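Local atomic coordinates of probable porin (PDB entry 4FSP), a protein that probably forms a solute channel across the outer membrane of Pseudomonas aeruginosa, as a beta-barrel porin of the OprD family. Residues 182-187 and 293-298; 219-224 and 255-260. One frame throughout, in Å; residues are numbered along the deposited sequence.

Contact 1. Residues 182-187 and 293-298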
ATOM      1  N   PHE A 182      -1.818  -6.610  13.044  1.00 31.08           N
ATOM      2  CA  PHE A 182      -3.234  -6.604  12.695  1.00 38.99           C
ATOM      3  C   PHE A 182      -3.856  -8.000  12.819  1.00 39.97           C
ATOM      4  O   PHE A 182      -3.602  -8.857  11.980  1.00 45.36           O
ATOM      5  CB  PHE A 182      -3.420  -6.080  11.276  1.00 35.87           C
ATOM      6  CG  PHE A 182      -4.854  -6.008  10.845  1.00 41.89           C
ATOM      7  CD1 PHE A 182      -5.838  -5.604  11.737  1.00 41.41           C
ATOM      8  CD2 PHE A 182      -5.219  -6.330   9.550  1.00 42.75           C
ATOM      9  CE1 PHE A 182      -7.159  -5.529  11.341  1.00 40.28           C
ATOM     10  CE2 PHE A 182      -6.539  -6.255   9.151  1.00 40.76           C
ATOM     11  CZ  PHE A 182      -7.509  -5.850  10.047  1.00 34.37           C
ATOM     12  N   ASN A 183      -4.669  -8.228  13.849  1.00 44.44           N
ATOM     13  CA  ASN A 183      -5.266  -9.548  14.041  1.00 52.76           C
ATOM     14  C   ASN A 183      -6.163  -9.952  12.873  1.00 64.69           C
ATOM     15  O   ASN A 183      -5.729 -10.713  12.010  1.00 82.57           O
ATOM     16  CB  ASN A 183      -5.999  -9.668  15.383  1.00 51.26           C
ATOM     17  CG  ASN A 183      -5.770 -11.024  16.054  1.00 55.35           C
ATOM     18  OD1 ASN A 183      -5.332 -11.983  15.410  1.00 54.81           O
ATOM     19  ND2 ASN A 183      -6.067 -11.107  17.347  1.00 50.36           N
ATOM     20  N   ARG A 184      -7.386  -9.426  12.834  1.00 59.51           N
ATOM     21  CA  ARG A 184      -8.370  -9.781  11.792  1.00 53.61           C
ATOM     22  C   ARG A 184      -8.771 -11.250  11.861  1.00 47.78           C
ATOM     23  O   ARG A 184      -7.927 -12.129  11.687  1.00 51.33           O
ATOM     24  CB  ARG A 184      -7.872  -9.447  10.374  1.00 42.38           C
ATOM     25  CG  ARG A 184      -8.756 -10.043   9.274  1.00 43.83           C
ATOM     26  CD  ARG A 184      -8.534  -9.386   7.918  1.00 49.14           C
ATOM     27  NE  ARG A 184      -9.812  -9.149   7.240  1.00 52.97           N
ATOM     28  CZ  ARG A 184      -9.951  -8.483   6.097  1.00 50.88           C
ATOM     29  NH1 ARG A 184      -8.890  -7.985   5.473  1.00 47.84           N
ATOM     30  NH2 ARG A 184     -11.161  -8.320   5.577  1.00 57.39           N
ATOM     31  N   ASN A 185     -10.052 -11.505  12.121  1.00 44.02           N
ATOM     32  CA  ASN A 185     -10.579 -12.867  12.235  1.00 51.20           C
ATOM     33  C   ASN A 185      -9.801 -13.741  13.232  1.00 52.27           C
ATOM     34  O   ASN A 185      -9.720 -14.959  13.065  1.00 50.31           O
ATOM     35  CB  ASN A 185     -10.630 -13.555  10.860  1.00 61.95           C
ATOM     36  CG  ASN A 185     -11.382 -12.738   9.812  1.00 71.14           C
ATOM     37  OD1 ASN A 185     -12.091 -11.788  10.137  1.00 81.29           O
ATOM     38  ND2 ASN A 185     -11.233 -13.118   8.544  1.00 68.85           N
ATOM     39  N   ARG A 186      -9.221 -13.111  14.253  1.00 48.26           N
ATOM     40  CA  ARG A 186      -8.466 -13.824  15.292  1.00 52.37           C
ATOM     41  C   ARG A 186      -7.354 -14.753  14.768  1.00 41.84           C
ATOM     42  O   ARG A 186      -7.070 -15.783  15.383  1.00 43.14           O
ATOM     43  CB  ARG A 186      -9.422 -14.630  16.186  1.00 60.71           C
ATOM     44  CG  ARG A 186     -10.750 -13.942  16.469  1.00 70.90           C
ATOM     45  CD  ARG A 186     -11.750 -14.890  17.121  1.00 79.08           C
ATOM     46  NE  ARG A 186     -11.587 -14.947  18.571  1.00 86.79           N
ATOM     47  CZ  ARG A 186     -11.225 -16.036  19.240  1.00 89.40           C
ATOM     48  NH1 ARG A 186     -10.997 -17.164  18.586  1.00 86.47           N
ATOM     49  NH2 ARG A 186     -11.096 -15.997  20.561  1.00 93.63           N
ATOM     50  N   ARG A 187      -6.730 -14.396  13.647  1.00 39.37           N
ATOM     51  CA  ARG A 187      -5.686 -15.234  13.038  1.00 35.90           C
ATOM     52  C   ARG A 187      -4.535 -15.558  13.980  1.00 37.47           C
ATOM     53  O   ARG A 187      -3.898 -16.613  13.871  1.00 42.85           O
ATOM     54  CB  ARG A 187      -5.119 -14.558  11.789  1.00 30.42           C
ATOM     55  CG  ARG A 187      -6.039 -14.627  10.590  1.00 33.87           C
ATOM     56  CD  ARG A 187      -5.644 -13.590   9.559  1.00 30.52           C
ATOM     57  NE  ARG A 187      -6.565 -13.631   8.425  1.00 36.11           N
ATOM     58  CZ  ARG A 187      -6.531 -12.782   7.409  1.00 31.63           C
ATOM     59  NH1 ARG A 187      -5.615 -11.814   7.383  1.00 27.69           N
ATOM     60  NH2 ARG A 187      -7.415 -12.904   6.428  1.00 35.47           N
ATOM     61  N   PHE A 293      -1.371 -14.531   7.098  1.00 23.34           N
ATOM     62  CA  PHE A 293      -0.338 -13.588   6.726  1.00 20.21           C
ATOM     63  C   PHE A 293      -0.340 -12.365   7.650  1.00 34.39           C
ATOM     64  O   PHE A 293      -1.316 -11.622   7.702  1.00 31.51           O
ATOM     65  CB  PHE A 293      -0.577 -13.143   5.285  1.00 20.21           C
ATOM     66  CG  PHE A 293       0.467 -12.194   4.762  1.00 27.61           C
ATOM     67  CD1 PHE A 293       1.694 -12.666   4.286  1.00 25.63           C
ATOM     68  CD2 PHE A 293       0.227 -10.836   4.740  1.00 19.50           C
ATOM     69  CE1 PHE A 293       2.666 -11.780   3.811  1.00 25.51           C
ATOM     70  CE2 PHE A 293       1.194  -9.941   4.248  1.00 20.35           C
ATOM     71  CZ  PHE A 293       2.414 -10.413   3.789  1.00 27.19           C
ATOM     72  N   PRO A 294       0.768 -12.138   8.365  1.00 29.73           N
ATOM     73  CA  PRO A 294       0.802 -11.000   9.285  1.00 26.85           C
ATOM     74  C   PRO A 294       1.257  -9.725   8.599  1.00 25.40           C
ATOM     75  O   PRO A 294       2.065  -9.745   7.647  1.00 25.21           O
ATOM     76  CB  PRO A 294       1.860 -11.415  10.308  1.00 29.58           C
ATOM     77  CG  PRO A 294       2.838 -12.217   9.500  1.00 28.77           C
ATOM     78  CD  PRO A 294       2.024 -12.910   8.394  1.00 27.10           C
ATOM     79  N   TYR A 295       0.723  -8.617   9.102  1.00 21.89           N
ATOM     80  CA  TYR A 295       1.093  -7.266   8.684  1.00 20.96           C
ATOM     81  C   TYR A 295       0.604  -6.266   9.727  1.00 20.99           C
ATOM     82  O   TYR A 295      -0.174  -6.627  10.607  1.00 27.85           O
ATOM     83  CB  TYR A 295       0.556  -6.946   7.287  1.00 19.07           C
ATOM     84  CG  TYR A 295      -0.948  -7.131   7.040  1.00 36.89           C
ATOM     85  CD1 TYR A 295      -1.523  -8.401   6.939  1.00 25.55           C
ATOM     86  CD2 TYR A 295      -1.767  -6.030   6.816  1.00 38.63           C
ATOM     87  CE1 TYR A 295      -2.875  -8.554   6.667  1.00 23.65           C
ATOM     88  CE2 TYR A 295      -3.113  -6.178   6.546  1.00 37.58           C
ATOM     89  CZ  TYR A 295      -3.660  -7.438   6.464  1.00 31.75           C
ATOM     90  OH  TYR A 295      -5.001  -7.573   6.192  1.00 35.08           O
ATOM     91  N   LEU A 296       1.071  -5.024   9.655  1.00 27.23           N
ATOM     92  CA  LEU A 296       0.799  -4.070  10.738  1.00 34.34           C
ATOM     93  C   LEU A 296      -0.585  -3.432  10.615  1.00 30.57           C
ATOM     94  O   LEU A 296      -1.087  -3.217   9.502  1.00 28.43           O
ATOM     95  CB  LEU A 296       1.856  -2.963  10.767  1.00 34.94           C
ATOM     96  CG  LEU A 296       3.309  -3.427  10.883  1.00 33.88           C
ATOM     97  CD1 LEU A 296       4.280  -2.266  10.671  1.00 21.17           C
ATOM     98  CD2 LEU A 296       3.533  -4.093  12.226  1.00 29.75           C
ATOM     99  N   GLU A 297      -1.197  -3.135  11.759  1.00 32.48           N
ATOM    100  CA  GLU A 297      -2.355  -2.246  11.794  1.00 35.81           C
ATOM    101  C   GLU A 297      -2.042  -0.948  11.047  1.00 35.40           C
ATOM    102  O   GLU A 297      -0.930  -0.402  11.157  1.00 33.10           O
ATOM    103  CB  GLU A 297      -2.724  -1.895  13.239  1.00 29.18           C
ATOM    104  CG  GLU A 297      -3.221  -3.061  14.069  1.00 44.19           C
ATOM    105  CD  GLU A 297      -3.802  -2.608  15.398  1.00 51.58           C
ATOM    106  OE1 GLU A 297      -3.791  -1.386  15.671  1.00 55.12           O
ATOM    107  OE2 GLU A 297      -4.275  -3.468  16.174  1.00 56.78           O
ATOM    108  N   GLY A 298      -3.019  -0.450  10.296  1.00 31.77           N
ATOM    109  CA  GLY A 298      -2.848   0.785   9.547  1.00 36.60           C
ATOM    110  C   GLY A 298      -2.284   0.608   8.147  1.00 38.77           C
ATOM    111  O   GLY A 298      -2.148   1.589   7.407  1.00 40.63           O
TER
HETATM  112  O   HOH W   1      -3.561 -10.907   9.253  1.00 51.08           O
HETATM  113  O   HOH W   2      -5.464  -5.790  15.121  1.00 57.57           O

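Contact 2. Residues 219-224 and 255-260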
ATOM      1  N   LEU A 219       8.481  -6.656  13.608  1.00 29.41           N
ATOM      2  CA  LEU A 219       7.822  -5.962  14.706  1.00 28.18           C
ATOM      3  C   LEU A 219       8.363  -6.607  15.960  1.00 30.66           C
ATOM      4  O   LEU A 219       8.009  -7.748  16.271  1.00 38.39           O
ATOM      5  CB  LEU A 219       6.307  -6.150  14.655  1.00 25.59           C
ATOM      6  CG  LEU A 219       5.541  -5.474  15.804  1.00 24.58           C
ATOM      7  CD1 LEU A 219       5.679  -3.932  15.740  1.00 28.55           C
ATOM      8  CD2 LEU A 219       4.075  -5.884  15.747  1.00 27.76           C
ATOM      9  N   GLU A 220       9.230  -5.892  16.669  1.00 28.57           N
ATOM     10  CA  GLU A 220      10.021  -6.503  17.739  1.00 37.69           C
ATOM     11  C   GLU A 220       9.178  -7.214  18.795  1.00 38.71           C
ATOM     12  O   GLU A 220       8.094  -6.746  19.155  1.00 36.32           O
ATOM     13  CB  GLU A 220      10.964  -5.478  18.379  1.00 33.33           C
ATOM     14  CG  GLU A 220      12.032  -4.975  17.413  1.00 41.53           C
ATOM     15  CD  GLU A 220      13.120  -4.150  18.096  1.00 40.17           C
ATOM     16  OE1 GLU A 220      13.078  -3.984  19.338  1.00 45.27           O
ATOM     17  OE2 GLU A 220      14.026  -3.672  17.381  1.00 44.10           O
ATOM     18  N   GLN A 221       9.670  -8.365  19.250  1.00 37.65           N
ATOM     19  CA  GLN A 221       8.957  -9.191  20.220  1.00 36.81           C
ATOM     20  C   GLN A 221       7.626  -9.734  19.684  1.00 39.85           C
ATOM     21  O   GLN A 221       6.823 -10.272  20.457  1.00 40.08           O
ATOM     22  CB  GLN A 221       8.729  -8.431  21.545  1.00 38.74           C
ATOM     23  CG  GLN A 221       9.981  -7.747  22.117  1.00 34.29           C
ATOM     24  CD  GLN A 221      11.138  -8.719  22.336  1.00 42.31           C
ATOM     25  OE1 GLN A 221      10.933  -9.890  22.659  1.00 48.79           O
ATOM     26  NE2 GLN A 221      12.360  -8.234  22.154  1.00 50.21           N
ATOM     27  N   VAL A 222       7.379  -9.592  18.377  1.00 37.80           N
ATOM     28  CA  VAL A 222       6.165 -10.165  17.781  1.00 38.55           C
ATOM     29  C   VAL A 222       6.407 -11.101  16.585  1.00 38.89           C
ATOM     30  O   VAL A 222       6.179 -12.308  16.687  1.00 42.17           O
ATOM     31  CB  VAL A 222       5.125  -9.091  17.391  1.00 40.20           C
ATOM     32  CG1 VAL A 222       3.788  -9.767  17.095  1.00 29.47           C
ATOM     33  CG2 VAL A 222       4.963  -8.073  18.505  1.00 44.29           C
ATOM     34  N   TYR A 223       6.841 -10.549  15.450  1.00 33.90           N
ATOM     35  CA  TYR A 223       7.162 -11.382  14.295  1.00 34.34           C
ATOM     36  C   TYR A 223       8.232 -10.755  13.417  1.00 34.68           C
ATOM     37  O   TYR A 223       8.440  -9.541  13.442  1.00 37.97           O
ATOM     38  CB  TYR A 223       5.915 -11.656  13.443  1.00 29.31           C
ATOM     39  CG  TYR A 223       5.463 -10.468  12.625  1.00 27.99           C
ATOM     40  CD1 TYR A 223       4.618  -9.517  13.175  1.00 29.44           C
ATOM     41  CD2 TYR A 223       5.886 -10.287  11.304  1.00 29.61           C
ATOM     42  CE1 TYR A 223       4.196  -8.409  12.442  1.00 25.31           C
ATOM     43  CE2 TYR A 223       5.459  -9.182  10.556  1.00 27.67           C
ATOM     44  CZ  TYR A 223       4.613  -8.251  11.138  1.00 32.45           C
ATOM     45  OH  TYR A 223       4.180  -7.151  10.430  1.00 29.55           O
ATOM     46  N   ALA A 224       8.896 -11.603  12.638  1.00 26.53           N
ATOM     47  CA  ALA A 224       9.809 -11.172  11.588  1.00 28.39           C
ATOM     48  C   ALA A 224       9.283 -11.769  10.301  1.00 29.81           C
ATOM     49  O   ALA A 224       8.797 -12.896  10.299  1.00 28.03           O
ATOM     50  CB  ALA A 224      11.219 -11.683  11.847  1.00 27.81           C
ATOM     51  N   GLY A 255       9.844 -12.487  22.540  1.00 43.53           N
ATOM     52  CA  GLY A 255       8.763 -12.814  23.459  1.00 47.97           C
ATOM     53  C   GLY A 255       7.461 -13.295  22.832  1.00 50.92           C
ATOM     54  O   GLY A 255       6.553 -13.729  23.553  1.00 52.89           O
ATOM     55  N   ALA A 256       7.364 -13.211  21.504  1.00 52.07           N
ATOM     56  CA  ALA A 256       6.210 -13.738  20.767  1.00 46.85           C
ATOM     57  C   ALA A 256       4.885 -13.280  21.351  1.00 45.83           C
ATOM     58  O   ALA A 256       4.038 -14.098  21.682  1.00 42.00           O
ATOM     59  CB  ALA A 256       6.253 -15.271  20.729  1.00 34.17           C
ATOM     60  N   ARG A 257       4.693 -11.978  21.473  1.00 46.90           N
ATOM     61  CA  ARG A 257       3.474 -11.473  22.085  1.00 47.76           C
ATOM     62  C   ARG A 257       2.241 -11.750  21.234  1.00 50.60           C
ATOM     63  O   ARG A 257       1.126 -11.440  21.648  1.00 55.88           O
ATOM     64  CB  ARG A 257       3.603  -9.971  22.337  1.00 43.61           C
ATOM     65  CG  ARG A 257       4.831  -9.577  23.148  1.00 51.01           C
ATOM     66  CD  ARG A 257       4.955  -8.052  23.243  1.00 53.50           C
ATOM     67  NE  ARG A 257       6.066  -7.639  24.094  1.00 53.11           N
ATOM     68  CZ  ARG A 257       6.561  -6.403  24.136  1.00 61.46           C
ATOM     69  NH1 ARG A 257       6.054  -5.441  23.371  1.00 65.51           N
ATOM     70  NH2 ARG A 257       7.575  -6.132  24.939  1.00 61.50           N
ATOM     71  N   GLY A 258       2.443 -12.353  20.064  1.00 45.71           N
ATOM     72  CA  GLY A 258       1.380 -12.561  19.096  1.00 49.72           C
ATOM     73  C   GLY A 258       0.475 -13.796  19.000  1.00 56.52           C
ATOM     74  O   GLY A 258      -0.600 -13.667  18.412  1.00 60.33           O
ATOM     75  N   GLY A 259       0.848 -14.991  19.465  1.00 63.81           N
ATOM     76  CA  GLY A 259       2.165 -15.377  19.919  1.00 58.78           C
ATOM     77  C   GLY A 259       2.899 -16.201  18.873  1.00 48.10           C
ATOM     78  O   GLY A 259       3.567 -15.649  18.010  1.00 42.07           O
ATOM     79  N   ARG A 260       2.784 -17.519  18.936  1.00 38.49           N
ATOM     80  CA  ARG A 260       3.501 -18.361  17.983  1.00 43.09           C
ATOM     81  C   ARG A 260       2.932 -18.191  16.584  1.00 42.41           C
ATOM     82  O   ARG A 260       1.719 -18.276  16.375  1.00 36.49           O
ATOM     83  CB  ARG A 260       3.441 -19.834  18.377  1.00 45.68           C
ATOM     84  CG  ARG A 260       4.285 -20.720  17.479  1.00 51.62           C
ATOM     85  CD  ARG A 260       4.035 -22.196  17.738  1.00 61.40           C
ATOM     86  NE  ARG A 260       2.968 -22.726  16.892  1.00 70.62           N
ATOM     87  CZ  ARG A 260       3.152 -23.204  15.663  1.00 74.15           C
ATOM     88  NH1 ARG A 260       4.368 -23.224  15.123  1.00 73.32           N
ATOM     89  NH2 ARG A 260       2.119 -23.665  14.971  1.00 70.12           N
TER
HETATM   90  O   HOH W   3       4.243 -13.319  18.222  1.00 31.72           O

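Contact 1. Residues 182-187 and 293-298
Phe182 N gives a nearly straight hydrogen bond (164°) to Tyr295 O at 2.9 Å, where two irregular loop segments come together, and just before it Ala180 bonds to the backbone of Glu297. The two aromatic side chains leave this bond side by side, pointing the same way. Phe182 has CG anti to the backbone N (chi1 -179°), and its ring turns an edge to the face of Tyr295 in an offset edge-to-face pair, planes 74° apart and centroids 5.5 Å apart. CD2 of Phe182 lies 3.6 Å from CZ of Tyr295; CE2 reaches the hydroxyl oxygen. One face of the phenylalanine ring carries CB of Arg184, offset toward the rim, while CG of Glu297 packs 3.8 Å from CA of Phe182.

Water fills in on two flanks. One water accepts from Asn183 N and donates to Glu297 OE2, 2.8 Å from the water oxygen. Another accepts from Arg187 NH1 at 2.9 Å, in the plane of the guanidinium, and donates to Phe293 O at 2.8 Å. The other nitrogens of Arg187 make salt bridges, NE with Glu314 and NH2 with Asp311, which should hold the rotation of the guanidinium, already covered on one face by CD of Arg184. Asp311 also bonds the hydroxyl of Tyr295, and Arg184 itself runs on to Tyr309, through a hydrogen bond to its carbonyl and a cation-pi contact.

The segments lie in the loops after strands 179-180 and 278-288; inward-folding loops are known in OprD-family channels, and this arrangement is consistent with that. Buried Arg187 has each of its nitrogens engaged, its positive charge probably balanced by Asp311 and Glu314, and because the tyrosine hydroxyl shares Asp311 with it, the edge-to-face pair is tied to the ion pairs.

Contact 2. Residues 219-224 and 255-260
Gln221 grips the loop 255-260 twice, once through its backbone and once through its side chain. Its carbonyl O takes the N-H of Arg257 at 2.9 Å in an almost straight bond (174°), and its amide oxygen OE1 takes the N-H of Gly255 at 2.8 Å, the donor tilted only 17° from the carbonyl plane. The glutamine chain is bent at chi2 (-56°), which turns CD back toward Gly255; OE1 then takes the bond. Over the same residue lies Arg257, extended from CG to NE: CB of Gln221 sits 3.8 Å above one face of the guanidinium, toward its rim, and CG of Arg257 lies 3.4 Å from Gln221 O.

Beside this, CG1 of Val222 touches Gly258 at 4.2 Å from its N, and a water accepts from Gly258 N and donates to Val222 O at 2.7 Å. Ala256 to Gly259 form a type I turn. Within 219-224, Leu219 O accepts from both Val222 N and Tyr223 N, holding the tight turn that joins strands 210-219 and 223-235.

Farther out, Arg257 NH1 bonds to Gln193 O and its side chain touches Ala192, while Val222 pairs through its backbone with Thr253. Two neighbouring hairpin connections are thus fastened by one backbone hydrogen bond and one to the glutamine side-chain oxygen, and Arg257 reaches past Gln221 to the start of strand 193-205.

Following the chain from the N terminus, 182-187 comes first, in the loop between strands 179-180 and 193-205. The hairpin turn at 219-224 follows, and 255-260 closes contact 2 across two strands, 223-235 and 240-252. Only at 293-298, after strand 278-288, does contact 1 close, so contact 2 nests inside its loop. The centres lie about 13 Å apart and the contacts meet at Tyr223, whose OH is 3.5 Å from Tyr295 CA and whose ring packs against Pro294; Leu296 also touches Leu219. Contact 2 therefore joins neighbouring strand connections of the barrel, whereas contact 1 ties the loop 182-187 to the 293-298 loop, whose Phe293 and Pro294 pack against strands 223-235, 240-252 and 262-273.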